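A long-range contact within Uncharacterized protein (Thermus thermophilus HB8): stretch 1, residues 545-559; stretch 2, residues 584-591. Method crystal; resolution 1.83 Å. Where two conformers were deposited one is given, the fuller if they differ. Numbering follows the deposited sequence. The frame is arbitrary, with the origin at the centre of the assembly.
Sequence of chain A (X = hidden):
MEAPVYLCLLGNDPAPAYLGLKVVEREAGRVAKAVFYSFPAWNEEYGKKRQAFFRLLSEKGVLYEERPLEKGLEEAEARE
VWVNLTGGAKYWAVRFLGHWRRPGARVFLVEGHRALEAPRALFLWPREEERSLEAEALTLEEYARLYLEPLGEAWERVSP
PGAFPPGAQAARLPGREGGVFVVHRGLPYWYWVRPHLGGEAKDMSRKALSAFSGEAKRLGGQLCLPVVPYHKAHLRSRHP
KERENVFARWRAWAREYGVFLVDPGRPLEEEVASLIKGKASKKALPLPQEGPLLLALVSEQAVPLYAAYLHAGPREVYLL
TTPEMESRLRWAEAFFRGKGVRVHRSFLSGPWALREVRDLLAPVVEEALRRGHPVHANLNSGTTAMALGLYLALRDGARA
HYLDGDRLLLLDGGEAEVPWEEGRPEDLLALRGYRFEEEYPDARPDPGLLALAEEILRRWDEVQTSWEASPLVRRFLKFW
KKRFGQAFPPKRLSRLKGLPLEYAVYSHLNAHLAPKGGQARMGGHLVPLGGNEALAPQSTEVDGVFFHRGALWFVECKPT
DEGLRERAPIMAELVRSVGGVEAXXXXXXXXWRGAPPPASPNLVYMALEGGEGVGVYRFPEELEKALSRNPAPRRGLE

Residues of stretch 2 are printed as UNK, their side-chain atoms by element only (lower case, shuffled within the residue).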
ATOM      1  N   VAL A 545     -13.562  -4.448 -13.328  1.00 36.47           N
ATOM      2  CA  VAL A 545     -13.163  -3.784 -12.099  0.50 36.05           C
ATOM      3  C   VAL A 545     -14.422  -3.346 -11.358  1.00 36.08           C
ATOM      4  O   VAL A 545     -15.426  -2.955 -11.961  1.00 34.94           O
ATOM      5  CB  VAL A 545     -12.165  -2.627 -12.367  0.50 36.39           C
ATOM      6  CG1 VAL A 545     -12.779  -1.539 -13.240  0.50 37.96           C
ATOM      7  CG2 VAL A 545     -11.615  -2.035 -11.074  0.50 37.16           C
ATOM      8  N   PHE A 546     -14.377  -3.470 -10.036  1.00 36.77           N
ATOM      9  CA  PHE A 546     -15.452  -2.934  -9.220  1.00 38.00           C
ATOM     10  C   PHE A 546     -14.895  -2.318  -7.937  1.00 39.53           C
ATOM     11  O   PHE A 546     -13.791  -2.678  -7.474  1.00 36.92           O
ATOM     12  CB  PHE A 546     -16.609  -3.944  -8.975  1.00 37.82           C
ATOM     13  CG  PHE A 546     -16.235  -5.187  -8.220  1.00 37.56           C
ATOM     14  CD1 PHE A 546     -15.752  -6.301  -8.888  1.00 37.65           C
ATOM     15  CD2 PHE A 546     -16.474  -5.283  -6.856  1.00 41.11           C
ATOM     16  CE1 PHE A 546     -15.444  -7.464  -8.194  1.00 42.12           C
ATOM     17  CE2 PHE A 546     -16.182  -6.442  -6.153  1.00 40.08           C
ATOM     18  CZ  PHE A 546     -15.654  -7.532  -6.818  1.00 41.10           C
ATOM     19  N   PHE A 547     -15.661  -1.373  -7.396  1.00 40.26           N
ATOM     20  CA  PHE A 547     -15.298  -0.675  -6.165  1.00 40.00           C
ATOM     21  C   PHE A 547     -16.444  -0.848  -5.174  1.00 39.48           C
ATOM     22  O   PHE A 547     -17.599  -0.637  -5.525  1.00 39.62           O
ATOM     23  CB  PHE A 547     -15.017   0.799  -6.465  1.00 41.66           C
ATOM     24  CG  PHE A 547     -14.590   1.585  -5.265  1.00 45.10           C
ATOM     25  CD1 PHE A 547     -13.410   1.289  -4.616  1.00 44.22           C
ATOM     26  CD2 PHE A 547     -15.392   2.610  -4.765  1.00 53.03           C
ATOM     27  CE1 PHE A 547     -13.022   1.988  -3.486  1.00 50.71           C
ATOM     28  CE2 PHE A 547     -15.001   3.325  -3.647  1.00 51.39           C
ATOM     29  CZ  PHE A 547     -13.815   3.012  -3.007  1.00 52.01           C
ATOM     30  N   HIS A 548     -16.134  -1.300  -3.960  1.00 38.20           N
ATOM     31  CA  HIS A 548     -17.174  -1.440  -2.955  1.00 39.49           C
ATOM     32  C   HIS A 548     -16.613  -1.111  -1.586  1.00 37.99           C
ATOM     33  O   HIS A 548     -15.752  -1.817  -1.089  1.00 35.54           O
ATOM     34  CB  HIS A 548     -17.745  -2.857  -2.965  1.00 41.42           C
ATOM     35  CG  HIS A 548     -18.949  -3.021  -2.092  1.00 40.87           C
ATOM     36  ND1 HIS A 548     -20.032  -2.173  -2.163  1.00 40.32           N
ATOM     37  CD2 HIS A 548     -19.242  -3.934  -1.133  1.00 41.46           C
ATOM     38  CE1 HIS A 548     -20.935  -2.546  -1.268  1.00 39.80           C
ATOM     39  NE2 HIS A 548     -20.481  -3.612  -0.634  1.00 41.37           N
ATOM     40  N   ARG A 549     -17.083  -0.013  -1.010  1.00 39.88           N
ATOM     41  CA  ARG A 549     -16.799   0.335   0.391  1.00 38.87           C
ATOM     42  C   ARG A 549     -15.326   0.446   0.809  1.00 34.06           C
ATOM     43  O   ARG A 549     -14.977   0.047   1.902  1.00 35.38           O
ATOM     44  CB  ARG A 549     -17.521  -0.656   1.301  1.00 38.46           C
ATOM     45  CG  ARG A 549     -19.035  -0.580   1.091  1.00 44.47           C
ATOM     46  CD  ARG A 549     -19.807  -1.349   2.134  1.00 40.83           C
ATOM     47  NE  ARG A 549     -19.523  -0.924   3.510  1.00 44.21           N
ATOM     48  CZ  ARG A 549     -20.040   0.142   4.126  1.00 48.03           C
ATOM     49  NH1 ARG A 549     -20.871   0.980   3.512  1.00 48.01           N
ATOM     50  NH2 ARG A 549     -19.704   0.379   5.386  1.00 49.03           N
ATOM     51  N   GLY A 550     -14.464   1.002  -0.036  1.00 38.53           N
ATOM     52  CA  GLY A 550     -13.032   1.185   0.337  1.00 36.64           C
ATOM     53  C   GLY A 550     -12.083   0.056  -0.056  1.00 39.14           C
ATOM     54  O   GLY A 550     -10.900  -0.033   0.441  1.00 34.39           O
ATOM     55  N   ALA A 551     -12.589  -0.823  -0.926  1.00 37.77           N
ATOM     56  CA  ALA A 551     -11.746  -1.834  -1.560  1.00 36.16           C
ATOM     57  C   ALA A 551     -12.013  -1.849  -3.061  1.00 35.45           C
ATOM     58  O   ALA A 551     -13.160  -1.924  -3.512  1.00 35.74           O
ATOM     59  CB  ALA A 551     -11.971  -3.200  -0.954  1.00 37.16           C
ATOM     60  N   LEU A 552     -10.938  -1.713  -3.828  1.00 35.61           N
ATOM     61  CA  LEU A 552     -10.988  -1.886  -5.276  1.00 32.28           C
ATOM     62  C   LEU A 552     -10.755  -3.357  -5.605  1.00 31.16           C
ATOM     63  O   LEU A 552      -9.947  -4.034  -4.955  1.00 30.71           O
ATOM     64  CB  LEU A 552      -9.901  -1.052  -5.956  1.00 33.61           C
ATOM     65  CG  LEU A 552     -10.059  -0.876  -7.465  1.00 32.55           C
ATOM     66  CD1 LEU A 552     -11.337  -0.177  -7.831  1.00 34.22           C
ATOM     67  CD2 LEU A 552      -8.877  -0.052  -7.956  1.00 36.78           C
ATOM     68  N   TRP A 553     -11.464  -3.846  -6.620  1.00 32.74           N
ATOM     69  CA  TRP A 553     -11.336  -5.234  -7.075  1.00 32.06           C
ATOM     70  C   TRP A 553     -11.068  -5.232  -8.569  1.00 32.39           C
ATOM     71  O   TRP A 553     -11.737  -4.517  -9.311  1.00 33.43           O
ATOM     72  CB  TRP A 553     -12.641  -6.015  -6.869  1.00 35.36           C
ATOM     73  CG  TRP A 553     -13.038  -6.289  -5.449  1.00 33.98           C
ATOM     74  CD1 TRP A 553     -13.509  -5.391  -4.541  1.00 35.83           C
ATOM     75  CD2 TRP A 553     -13.078  -7.563  -4.810  1.00 34.87           C
ATOM     76  NE1 TRP A 553     -13.787  -6.022  -3.346  1.00 35.21           N
ATOM     77  CE2 TRP A 553     -13.549  -7.357  -3.493  1.00 35.37           C
ATOM     78  CE3 TRP A 553     -12.753  -8.864  -5.220  1.00 34.34           C
ATOM     79  CZ2 TRP A 553     -13.698  -8.401  -2.582  1.00 35.31           C
ATOM     80  CZ3 TRP A 553     -12.876  -9.886  -4.315  1.00 36.95           C
ATOM     81  CH2 TRP A 553     -13.342  -9.652  -3.000  1.00 36.90           C
ATOM     82  N   PHE A 554     -10.087  -6.028  -8.985  1.00 33.60           N
ATOM     83  CA  PHE A 554      -9.854  -6.325 -10.384  1.00 34.19           C
ATOM     84  C   PHE A 554     -10.378  -7.726 -10.658  1.00 34.48           C
ATOM     85  O   PHE A 554     -10.243  -8.622  -9.823  1.00 36.50           O
ATOM     86  CB  PHE A 554      -8.364  -6.271 -10.706  1.00 35.88           C
ATOM     87  CG  PHE A 554      -7.762  -4.910 -10.548  1.00 35.31           C
ATOM     88  CD1 PHE A 554      -8.406  -3.787 -11.047  1.00 39.04           C
ATOM     89  CD2 PHE A 554      -6.542  -4.750  -9.908  1.00 37.19           C
ATOM     90  CE1 PHE A 554      -7.850  -2.529 -10.898  1.00 39.81           C
ATOM     91  CE2 PHE A 554      -5.980  -3.495  -9.763  1.00 35.37           C
ATOM     92  CZ  PHE A 554      -6.619  -2.391 -10.264  1.00 34.91           C
ATOM     93  N   VAL A 555     -10.953  -7.905 -11.842  1.00 38.00           N
ATOM     94  CA  VAL A 555     -11.579  -9.168 -12.214  1.00 38.59           C
ATOM     95  C   VAL A 555     -10.775  -9.818 -13.339  1.00 38.94           C
ATOM     96  O   VAL A 555     -10.363  -9.132 -14.301  1.00 32.81           O
ATOM     97  CB  VAL A 555     -13.027  -8.958 -12.699  1.00 40.84           C
ATOM     98  CG1 VAL A 555     -13.696 -10.297 -13.016  1.00 42.21           C
ATOM     99  CG2 VAL A 555     -13.839  -8.197 -11.665  1.00 40.86           C
ATOM    100  N   GLU A 556     -10.530 -11.124 -13.209  1.00 38.11           N
ATOM    101  CA  GLU A 556      -9.905 -11.905 -14.300  1.00 41.84           C
ATOM    102  C   GLU A 556     -10.860 -13.036 -14.646  1.00 41.63           C
ATOM    103  O   GLU A 556     -11.293 -13.758 -13.753  1.00 42.01           O
ATOM    104  CB  GLU A 556      -8.537 -12.464 -13.884  1.00 44.69           C
ATOM    105  CG  GLU A 556      -7.815 -13.296 -14.945  1.00 49.17           C
ATOM    106  CD  GLU A 556      -7.253 -12.479 -16.097  1.00 50.32           C
ATOM    107  OE1 GLU A 556      -7.166 -11.238 -15.989  1.00 53.36           O
ATOM    108  OE2 GLU A 556      -6.880 -13.087 -17.122  1.00 57.05           O
ATOM    109  N   CYS A 557     -11.159 -13.176 -15.938  1.00 41.09           N
ATOM    110  CA  CYS A 557     -12.124 -14.153 -16.450  1.00 44.95           C
ATOM    111  C   CYS A 557     -11.430 -15.096 -17.420  1.00 46.31           C
ATOM    112  O   CYS A 557     -10.834 -14.640 -18.395  1.00 47.54           O
ATOM    113  CB  CYS A 557     -13.236 -13.450 -17.216  1.00 45.26           C
ATOM    114  SG  CYS A 557     -14.330 -12.472 -16.173  1.00 45.92           S
ATOM    115  N   LYS A 558     -11.512 -16.394 -17.146  1.00 48.63           N
ATOM    116  CA  LYS A 558     -10.831 -17.411 -17.956  1.00 49.81           C
ATOM    117  C   LYS A 558     -11.764 -18.599 -18.220  1.00 52.78           C
ATOM    118  O   LYS A 558     -12.691 -18.852 -17.440  1.00 46.57           O
ATOM    119  CB  LYS A 558      -9.554 -17.893 -17.256  1.00 51.68           C
ATOM    120  CG  LYS A 558      -8.389 -16.899 -17.283  1.00 54.38           C
ATOM    121  CD  LYS A 558      -7.955 -16.559 -18.702  1.00 55.80           C
ATOM    122  CE  LYS A 558      -6.501 -16.122 -18.749  1.00 58.22           C
ATOM    123  NZ  LYS A 558      -6.205 -15.383 -19.997  1.00 61.23           N
ATOM    124  N   PRO A 559     -11.528 -19.333 -19.332  1.00 52.89           N
ATOM    125  CA  PRO A 559     -12.340 -20.541 -19.564  1.00 52.10           C
ATOM    126  C   PRO A 559     -12.155 -21.602 -18.481  1.00 51.15           C
ATOM    127  O   PRO A 559     -13.124 -22.244 -18.065  1.00 52.80           O
ATOM    128  CB  PRO A 559     -11.834 -21.052 -20.919  1.00 54.44           C
ATOM    129  CG  PRO A 559     -11.240 -19.857 -21.597  1.00 54.66           C
ATOM    130  CD  PRO A 559     -10.681 -18.992 -20.494  1.00 52.70           C
ATOM    131  N   UNK A 584      -8.599  -6.458  -3.772  1.00 33.46           N
ATOM    132  CA  UNK A 584      -8.651  -7.893  -4.015  1.00 35.89           C
ATOM    133  C   UNK A 584      -8.795  -8.168  -5.499  1.00 33.83           C
ATOM    134  O   UNK A 584      -9.124  -7.280  -6.277  1.00 30.46           O
ATOM    135  c   UNK A 584      -9.842  -8.529  -3.284  1.00 40.47           C
ATOM    136  c   UNK A 584      -9.878  -8.309  -1.781  1.00 43.11           C
ATOM    137  n   UNK A 584      -8.832  -8.739   0.381  1.00 51.18           N
ATOM    138  c   UNK A 584      -8.783  -9.059  -1.050  1.00 46.93           C
ATOM    139  n   UNK A 584     -10.477 -10.304   0.915  1.00 57.93           N
ATOM    140  c   UNK A 584      -9.641  -9.319   1.271  1.00 57.79           C
ATOM    141  n   UNK A 584      -9.612  -8.915   2.543  1.00 56.51           N
ATOM    142  N   UNK A 585      -8.550  -9.418  -5.871  1.00 33.28           N
ATOM    143  CA  UNK A 585      -8.719  -9.836  -7.257  1.00 35.84           C
ATOM    144  C   UNK A 585      -9.780 -10.930  -7.281  1.00 34.95           C
ATOM    145  O   UNK A 585      -9.717 -11.861  -6.492  1.00 39.58           O
ATOM    146  N   UNK A 586     -10.762 -10.788  -8.159  1.00 36.07           N
ATOM    147  CA  UNK A 586     -11.788 -11.811  -8.323  1.00 36.82           C
ATOM    148  C   UNK A 586     -11.408 -12.645  -9.545  1.00 37.44           C
ATOM    149  O   UNK A 586     -11.278 -12.119 -10.641  1.00 37.10           O
ATOM    150  c   UNK A 586     -14.494 -12.866  -7.247  1.00 44.82           C
ATOM    151  c   UNK A 586     -14.326 -12.153  -8.571  1.00 39.71           C
ATOM    152  c   UNK A 586     -13.150 -11.170  -8.503  1.00 38.71           C
ATOM    153  c   UNK A 586     -15.589 -11.401  -8.973  1.00 40.29           C
ATOM    154  N   UNK A 587     -11.210 -13.938  -9.329  1.00 38.32           N
ATOM    155  CA  UNK A 587     -10.733 -14.834 -10.376  1.00 41.86           C
ATOM    156  C   UNK A 587     -11.890 -15.746 -10.692  1.00 42.40           C
ATOM    157  O   UNK A 587     -12.311 -16.519  -9.834  1.00 46.50           O
ATOM    158  c   UNK A 587      -6.306 -15.071 -11.062  1.00 44.27           C
ATOM    159  c   UNK A 587      -8.525 -14.796  -9.085  1.00 46.31           C
ATOM    160 se   UNK A 587      -7.517 -13.697 -10.362  1.00 44.00          SE
ATOM    161  c   UNK A 587      -9.534 -15.634  -9.865  1.00 44.65           C
ATOM    162  N   UNK A 588     -12.437 -15.636 -11.903  1.00 43.23           N
ATOM    163  CA  UNK A 588     -13.644 -16.397 -12.289  1.00 47.43           C
ATOM    164  C   UNK A 588     -13.366 -17.292 -13.493  1.00 47.67           C
ATOM    165  O   UNK A 588     -12.929 -16.816 -14.565  1.00 44.97           O
ATOM    166  c   UNK A 588     -16.104 -16.315 -12.945  1.00 48.66           C
ATOM    167  c   UNK A 588     -15.109 -14.467 -11.568  1.00 44.76           C
ATOM    168  c   UNK A 588     -14.837 -15.481 -12.667  1.00 48.62           C
ATOM    169  N   UNK A 589     -13.631 -18.582 -13.317  1.00 52.08           N
ATOM    170  CA  UNK A 589     -13.516 -19.562 -14.401  1.00 52.05           C
ATOM    171  C   UNK A 589     -14.897 -20.024 -14.859  1.00 54.88           C
ATOM    172  O   UNK A 589     -15.795 -20.219 -14.049  1.00 50.43           O
ATOM    173  c   UNK A 589     -12.702 -20.763 -13.946  1.00 54.89           C
ATOM    174  N   UNK A 590     -15.066 -20.198 -16.164  1.00 58.07           N
ATOM    175  CA  UNK A 590     -16.259 -20.871 -16.686  1.00 61.78           C
ATOM    176  C   UNK A 590     -16.361 -22.260 -16.061  1.00 59.59           C
ATOM    177  O   UNK A 590     -17.397 -22.616 -15.490  1.00 54.81           O
ATOM    178  n   UNK A 590     -18.307 -22.935 -20.603  1.00 76.77           N
ATOM    179  n   UNK A 590     -19.250 -25.023 -20.738  1.00 79.20           N
ATOM    180  c   UNK A 590     -17.490 -21.442 -18.843  1.00 69.60           C
ATOM    181  c   UNK A 590     -18.234 -24.246 -20.374  1.00 75.07           C
ATOM    182  c   UNK A 590     -16.191 -20.983 -18.209  1.00 65.58           C
ATOM    183  n   UNK A 590     -17.167 -24.792 -19.799  1.00 74.11           N
ATOM    184  c   UNK A 590     -17.279 -21.956 -20.260  1.00 72.32           C
ATOM    185  N   UNK A 591     -15.259 -23.011 -16.139  1.00 62.01           N
ATOM    186  CA  UNK A 591     -15.184 -24.369 -15.592  1.00 68.85           C
ATOM    187  C   UNK A 591     -13.941 -24.581 -14.715  1.00 62.28           C
ATOM    188  O   UNK A 591     -12.809 -24.475 -15.188  1.00 57.93           O
ATOM    189  c   UNK A 591     -19.156 -27.029 -16.972  1.00 90.38           C
ATOM    190  c   UNK A 591     -15.476 -26.835 -16.341  1.00 80.76           C
ATOM    191  n   UNK A 591     -19.580 -28.111 -16.316  1.00 89.28           N
ATOM    192  c   UNK A 591     -16.912 -27.080 -15.877  1.00 84.71           C
ATOM    193  n   UNK A 591     -19.976 -26.426 -17.828  1.00 87.31           N
ATOM    194  n   UNK A 591     -17.927 -26.533 -16.789  1.00 90.40           N
ATOM    195  c   UNK A 591     -15.174 -25.389 -16.744  1.00 75.65           C
TER

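Position 584 opens the second strand, its backbone N donating to Leu552 O at 3.0 Å. Its side chain has seven atoms: three carbons in a row, a nitrogen, then a carbon carrying two more nitrogens. The first carbon, CB, lies 3.4 Å from the centroid of the six-membered ring of Trp553, 11° off the ring normal, so its hydrogens meet the indole face in a CH-pi contact, while the far end of the chain leads away from stretch 1. A guanidinium on a three-carbon stem identifies Arg584; both its terminal nitrogens are hydrogen-bonded elsewhere in the structure.

At position 585 there are no side-chain atoms; CA sits 3.2 Å from Phe554 O in a CA-H...O contact. The absence of a side chain makes this Gly585, paired across the sheet with Phe554.

Position 586 carries four carbons, forked at the second. Its CB is 4.0 Å from Trp553 CE3 and 4.4 Å from Val555 CG2, and one of the two terminal carbons approaches Phe546 CE1 at 4.0 Å. This is Leu586, with chi1 t and chi2 p, and the carbon near Phe546 is CD2. The side chain thus touches both strands of the hairpin in stretch 1.

Position 587 has an unbranched chain of two carbons, a selenium and a last carbon. The selenium lies 3.9 Å from Glu556 CB, on the sheet face that Glu556 and Lys558 also occupy. Selenium in this place marks selenomethionine, Met587, with all three chi angles in m.

Position 588 shows three carbons, one bearing the other two; the forked carbon, CB, lies 4.1 Å from Glu556 O. Both its backbone polar atoms face stretch 1: N donates to Glu556 O at 2.9 Å, at an angle of 176°, and O accepts from Lys558 N at 3.0 Å. The fork at CB identifies Val588, which points to the same face as Cys557, its partner in register.

Position 589 has a single side-chain carbon, and its CA lies 3.2 Å from Lys558 O. It is therefore Ala589.

Position 590 again has three carbons, a nitrogen and a carbon with two further nitrogens. Its CB lies 3.3 Å from Pro559 O, its N donates to Lys558 O at 3.0 Å, and the end of its side chain leads away: Arg590. Position 591 has the same composition, and its backbone N donates to Pro559 O at 3.0 Å; it is Arg591, poorly ordered.

The contact is a parallel strand pairing, the axes inclined by 24°. From Leu552 to Lys558, carbonyls and amides of alternate residues bond to 584, 586, 588 and 590, and CA-H...O contacts fill the intervals. Trp553, Val555 and Cys557 share one face with Arg584, Leu586 and Val588, where the indole and aliphatic groups pack. Within stretch 1, Phe546 and Trp553 are joined by two backbone hydrogen bonds, which brings Phe546 close enough to reach Leu586. Together the stretches bury 682 Å², combining a continuous backbone ladder with this largely apolar face.

Stretch 2 584-591: RGLMVARR
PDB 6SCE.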